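Plasmodesmata-located protein 8 (Arabidopsis thaliana, PDB 6GRF) probably modulates cell-to-cell trafficking through plasmodesmata, as a membrane protein that carries a tandem DUF26 (Gnk2-homologous) ectodomain. Local coordinates at residues K140-D143 with D144-D148; E150-L154 with G155-S159. All coordinates share one frame; numbering follows the deposited sequence.

Contact 1. Residues K140-D143 with D144-D148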
loop_
_atom_site.group_PDB
_atom_site.type_symbol
_atom_site.label_atom_id
_atom_site.label_comp_id
_atom_site.label_asym_id
_atom_site.label_seq_id
_atom_site.Cartn_x
_atom_site.Cartn_y
_atom_site.Cartn_z
ATOM N N LYS A 140 8.706 2.051 25.065
ATOM C CA LYS A 140 9.153 0.684 25.153
ATOM C C LYS A 140 8.093 -0.245 24.532
ATOM O O LYS A 140 8.432 -1.222 23.865
ATOM C CB LYS A 140 9.460 0.293 26.603
ATOM C CG LYS A 140 10.134 -1.068 26.731
ATOM C CD LYS A 140 10.620 -1.423 28.132
ATOM C CE LYS A 140 11.811 -2.370 28.140
ATOM N NZ LYS A 140 11.691 -3.453 27.127
ATOM N N ARG A 141 6.813 0.062 24.760
ATOM C CA ARG A 141 5.720 -0.751 24.235
ATOM C C ARG A 141 5.655 -0.579 22.711
ATOM O O ARG A 141 5.405 -1.524 21.991
ATOM C CB ARG A 141 4.380 -0.374 24.869
ATOM C CG ARG A 141 4.332 -0.500 26.387
ATOM C CD ARG A 141 3.920 -1.868 26.875
ATOM N NE ARG A 141 3.693 -1.938 28.321
ATOM C CZ ARG A 141 3.527 -3.078 28.979
ATOM N NH1 ARG A 141 3.396 -4.206 28.302
ATOM N NH2 ARG A 141 3.510 -3.093 30.299
ATOM N N ARG A 142 5.885 0.642 22.237
ATOM C CA ARG A 142 5.932 0.893 20.817
ATOM C C ARG A 142 7.043 0.042 20.192
ATOM O O ARG A 142 6.810 -0.613 19.196
ATOM C CB ARG A 142 6.155 2.382 20.540
ATOM C CG ARG A 142 6.075 2.747 19.063
ATOM C CD ARG A 142 7.330 3.469 18.614
ATOM N NE ARG A 142 7.186 4.901 18.716
ATOM C CZ ARG A 142 8.158 5.786 18.555
ATOM N NH1 ARG A 142 9.368 5.572 19.041
ATOM N NH2 ARG A 142 7.890 6.898 17.897
ATOM N N ASP A 143 8.242 0.081 20.781
ATOM C CA ASP A 143 9.366 -0.724 20.333
ATOM C C ASP A 143 8.976 -2.205 20.249
ATOM O O ASP A 143 9.274 -2.846 19.249
ATOM C CB ASP A 143 10.602 -0.540 21.211
ATOM C CG ASP A 143 11.435 0.670 20.821
ATOM O OD1 ASP A 143 11.086 1.319 19.801
ATOM O OD2 ASP A 143 12.416 0.971 21.546
ATOM N N ASP A 144 8.318 -2.744 21.283
ATOM C CA ASP A 144 7.910 -4.158 21.260
ATOM C C ASP A 144 6.922 -4.418 20.106
ATOM O O ASP A 144 6.995 -5.441 19.441
ATOM C CB ASP A 144 7.282 -4.609 22.579
ATOM C CG ASP A 144 8.196 -4.487 23.784
ATOM O OD1 ASP A 144 9.419 -4.654 23.630
ATOM O OD2 ASP A 144 7.667 -4.243 24.877
ATOM N N VAL A 145 5.985 -3.497 19.889
ATOM C CA VAL A 145 4.970 -3.647 18.852
ATOM C C VAL A 145 5.637 -3.631 17.465
ATOM O O VAL A 145 5.373 -4.509 16.650
ATOM C CB VAL A 145 3.887 -2.563 18.999
ATOM C CG1 VAL A 145 3.113 -2.321 17.719
ATOM C CG2 VAL A 145 2.941 -2.909 20.131
ATOM N N LEU A 146 6.508 -2.647 17.228
ATOM C CA LEU A 146 7.168 -2.458 15.936
ATOM C C LEU A 146 8.110 -3.629 15.659
ATOM O O LEU A 146 8.245 -4.053 14.516
ATOM C CB LEU A 146 7.922 -1.124 15.926
ATOM C CG LEU A 146 7.048 0.129 15.884
ATOM C CD1 LEU A 146 7.910 1.368 15.767
ATOM C CD2 LEU A 146 6.046 0.077 14.743
ATOM N N SER A 147 8.728 -4.167 16.712
ATOM C CA SER A 147 9.605 -5.310 16.566
ATOM C C SER A 147 8.812 -6.549 16.112
ATOM O O SER A 147 9.296 -7.360 15.311
ATOM C CB SER A 147 10.358 -5.579 17.828
ATOM O OG SER A 147 10.988 -6.843 17.736
ATOM N N ASP A 148 7.599 -6.706 16.640
ATOM C CA ASP A 148 6.742 -7.822 16.295
ATOM C C ASP A 148 6.238 -7.682 14.843
ATOM O O ASP A 148 6.200 -8.668 14.125
ATOM C CB ASP A 148 5.588 -7.930 17.288
ATOM C CG ASP A 148 4.706 -9.144 17.068
ATOM O OD1 ASP A 148 5.222 -10.183 16.607
ATOM O OD2 ASP A 148 3.507 -9.027 17.323
#

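Contact 2. Residues E150-L154 with G155-S159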
loop_
_atom_site.group_PDB
_atom_site.type_symbol
_atom_site.label_atom_id
_atom_site.label_comp_id
_atom_site.label_asym_id
_atom_site.label_seq_id
_atom_site.Cartn_x
_atom_site.Cartn_y
_atom_site.Cartn_z
ATOM N N GLU A 150 7.695 -6.202 12.334
ATOM C CA GLU A 150 8.881 -6.463 11.507
ATOM C C GLU A 150 9.113 -7.960 11.265
ATOM O O GLU A 150 9.939 -8.295 10.441
ATOM C CB GLU A 150 10.141 -6.009 12.240
ATOM C CG GLU A 150 10.629 -4.628 11.897
ATOM C CD GLU A 150 11.907 -4.295 12.650
ATOM O OE1 GLU A 150 12.138 -4.920 13.699
ATOM O OE2 GLU A 150 12.676 -3.424 12.190
ATOM N N SER A 151 8.462 -8.823 12.062
ATOM C CA SER A 151 8.633 -10.284 12.028
ATOM C C SER A 151 7.819 -10.884 10.874
ATOM O O SER A 151 8.051 -12.021 10.462
ATOM C CB SER A 151 8.300 -10.949 13.380
ATOM O OG SER A 151 6.896 -10.954 13.722
ATOM N N THR A 152 6.875 -10.104 10.354
ATOM C CA THR A 152 5.984 -10.532 9.308
ATOM C C THR A 152 6.795 -10.967 8.077
ATOM O O THR A 152 7.788 -10.318 7.718
ATOM C CB THR A 152 5.005 -9.399 9.020
ATOM O OG1 THR A 152 4.468 -9.083 10.307
ATOM C CG2 THR A 152 3.933 -9.756 8.015
ATOM N N GLN A 153 6.377 -12.092 7.481
ATOM C CA GLN A 153 6.982 -12.668 6.256
ATOM C C GLN A 153 5.963 -12.673 5.106
ATOM O O GLN A 153 6.323 -12.453 3.950
ATOM C CB GLN A 153 7.495 -14.078 6.544
ATOM C CG GLN A 153 8.750 -14.099 7.401
ATOM C CD GLN A 153 9.207 -15.493 7.755
ATOM O OE1 GLN A 153 8.795 -16.489 7.172
ATOM N NE2 GLN A 153 10.075 -15.579 8.739
ATOM N N LEU A 154 4.696 -12.942 5.431
ATOM C CA LEU A 154 3.569 -12.976 4.490
ATOM C C LEU A 154 2.397 -12.222 5.112
ATOM O O LEU A 154 2.159 -12.328 6.305
ATOM C CB LEU A 154 3.109 -14.415 4.249
ATOM C CG LEU A 154 4.148 -15.387 3.715
ATOM C CD1 LEU A 154 3.723 -16.821 3.992
ATOM C CD2 LEU A 154 4.373 -15.161 2.231
ATOM N N GLY A 155 1.642 -11.520 4.274
ATOM C CA GLY A 155 0.357 -10.963 4.656
ATOM C C GLY A 155 0.500 -9.825 5.653
ATOM O O GLY A 155 1.239 -8.874 5.408
ATOM N N TYR A 156 -0.200 -9.951 6.793
ATOM C CA TYR A 156 -0.377 -8.865 7.718
ATOM C C TYR A 156 -0.065 -9.380 9.125
ATOM O O TYR A 156 -0.050 -10.593 9.370
ATOM C CB TYR A 156 -1.801 -8.301 7.614
ATOM C CG TYR A 156 -2.857 -9.134 8.305
ATOM C CD1 TYR A 156 -3.393 -10.263 7.703
ATOM C CD2 TYR A 156 -3.300 -8.813 9.576
ATOM C CE1 TYR A 156 -4.353 -11.041 8.331
ATOM C CE2 TYR A 156 -4.258 -9.579 10.217
ATOM C CZ TYR A 156 -4.781 -10.699 9.600
ATOM O OH TYR A 156 -5.720 -11.457 10.237
ATOM N N LYS A 157 0.186 -8.429 10.026
ATOM C CA LYS A 157 0.304 -8.686 11.464
ATOM C C LYS A 157 -0.434 -7.572 12.196
ATOM O O LYS A 157 -0.320 -6.417 11.821
ATOM C CB LYS A 157 1.776 -8.759 11.878
ATOM C CG LYS A 157 2.053 -9.080 13.348
ATOM C CD LYS A 157 2.076 -10.566 13.636
ATOM C CE LYS A 157 2.517 -10.925 15.039
ATOM N NZ LYS A 157 1.558 -10.400 16.044
ATOM N N VAL A 158 -1.225 -7.972 13.201
ATOM C CA VAL A 158 -1.773 -7.095 14.224
ATOM C C VAL A 158 -0.936 -7.324 15.485
ATOM O O VAL A 158 -0.710 -8.479 15.852
ATOM C CB VAL A 158 -3.248 -7.410 14.508
ATOM C CG1 VAL A 158 -3.726 -6.704 15.763
ATOM C CG2 VAL A 158 -4.149 -7.087 13.329
ATOM N N SER A 159 -0.471 -6.240 16.116
ATOM C CA SER A 159 0.322 -6.359 17.329
ATOM C C SER A 159 -0.141 -5.365 18.406
ATOM O O SER A 159 -0.631 -4.298 18.103
ATOM C CB SER A 159 1.777 -6.198 17.016
ATOM O OG SER A 159 2.551 -6.585 18.144
#

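Contact 1. Residues K140-D143 with D144-D148
The carboxylate of Asp144 turns one face to the carbonyl of Lys140, one helical turn earlier. Lys140 O stands almost directly above the carboxylate carbon, 3.3 Å from Asp144 CG, and is slightly closer to OD2 than to OD1. Both groups are acceptors, so this is packing and not a bond. The ammonium group of Lys140 comes instead from beside the carboxylate, close to its plane, and Lys140 NZ stops 4.3 Å from Asp144 OD1, beyond salt-bridge range. The first torsion of Asp144 (chi1 -60°) sets CG beside its own backbone N, which already donates to Lys140 O at 3.0 Å.

A different side of the helix carries the apolar contact. Arg142 and Leu146 cross at a slant, with Leu146 CD1 3.6 Å from Arg142 CD. Arg142 is bent at its second and third torsions, and its guanidinium turns away from Leu146: NH2 is hydrogen-bonded to Gly195 O and Tyr211 OH. Leu146 itself packs on Val187, Leu190 and Lys191 of helix 176-193. Asp143, on the same helix, forms a salt bridge with Lys191, while Val145 faces Val164 and Ser161 of the sheet.

Four i to i+4 backbone bonds join the two segments. The straightest is Leu146 N to Arg142 O, 2.8 Å with an N-H...O angle of 168°; Ser147 N to Asp143 O is more bent, at 151°.

Chemically, the contact divides into an exposed charged side and a buried apolar one. Around Lys140 and Asp144 the opposite charges should attract across exposed ground without locking together, whereas buried Arg142 lends its methylenes to Leu146 while its NH2 is held by Gly195 O and Tyr211 OH.

Contact 2. Residues E150-L154 with G155-S159
Thr152 and Lys157 meet at a slant across the turn that leads into strand 156-161. The hydroxyl of Thr152 is pressed against the base of the lysine side chain: OG1 lies 3.1 Å from Lys157 CB and 3.9 Å from Lys157 CG. The two branches of the threonine divide the work. With OG1 beside its own backbone N (chi1 -53°), the hydroxyl is directed at Lys157 and also bonds Leu149 O at the end of the preceding helix, while the methyl CG2 lies beside it, facing the earlier part of the same chain, 3.9 Å from Gly155 O.

Only the first carbons of Lys157 take part in this packing. A bend at the second torsion (chi2 86°) takes the rest of the chain away from Thr152, and NZ then bonds Val158 O at 3.0 Å, approaching from above the carbonyl plane, 37° out of it. NZ is thus held by both Val158 O and the carboxylate of Asp148. The ring of Tyr156 has Val158 CG2 at its edge, in the ring plane, and touches Asp70 and Asp71.

The chain reverses at Gly155, whose positive phi is readily adopted by a residue without a side chain.

Beyond the turn, the backbone of Gly155, Lys157 and Ser159 is hydrogen-bonded to Cys170, Ala168 and Gly166, so strand 156-161 runs along strand 164-170 at the margin of the antiparallel sheet. The connection from helix 136-149 to this edge strand lies against helix 176-193 through Thr152, which touches Leu183, while Lys157 of the strand touches Leu149 of helix 136-149.

How the contacts relate
Going from the N terminus, contact 1 comes first and spans successive turns of helix 136-149, so it closes no loop beyond the helical repeat. The chain then leaves the helix, and contact 2 closes the short connection into strand 156-161. The two stand in series, neither nested nor crossed, with centres about 13 Å apart. They touch through one carboxylate: Asp148 OD2 lies 2.7 Å from Lys157 NZ, a salt bridge, and equally 2.7 Å from Ser159 OG, a probable hydrogen bond. Together they tie the helix to one of the two outermost strands of the five-stranded sheet, 156-161, all within the second Gnk2-homologous domain.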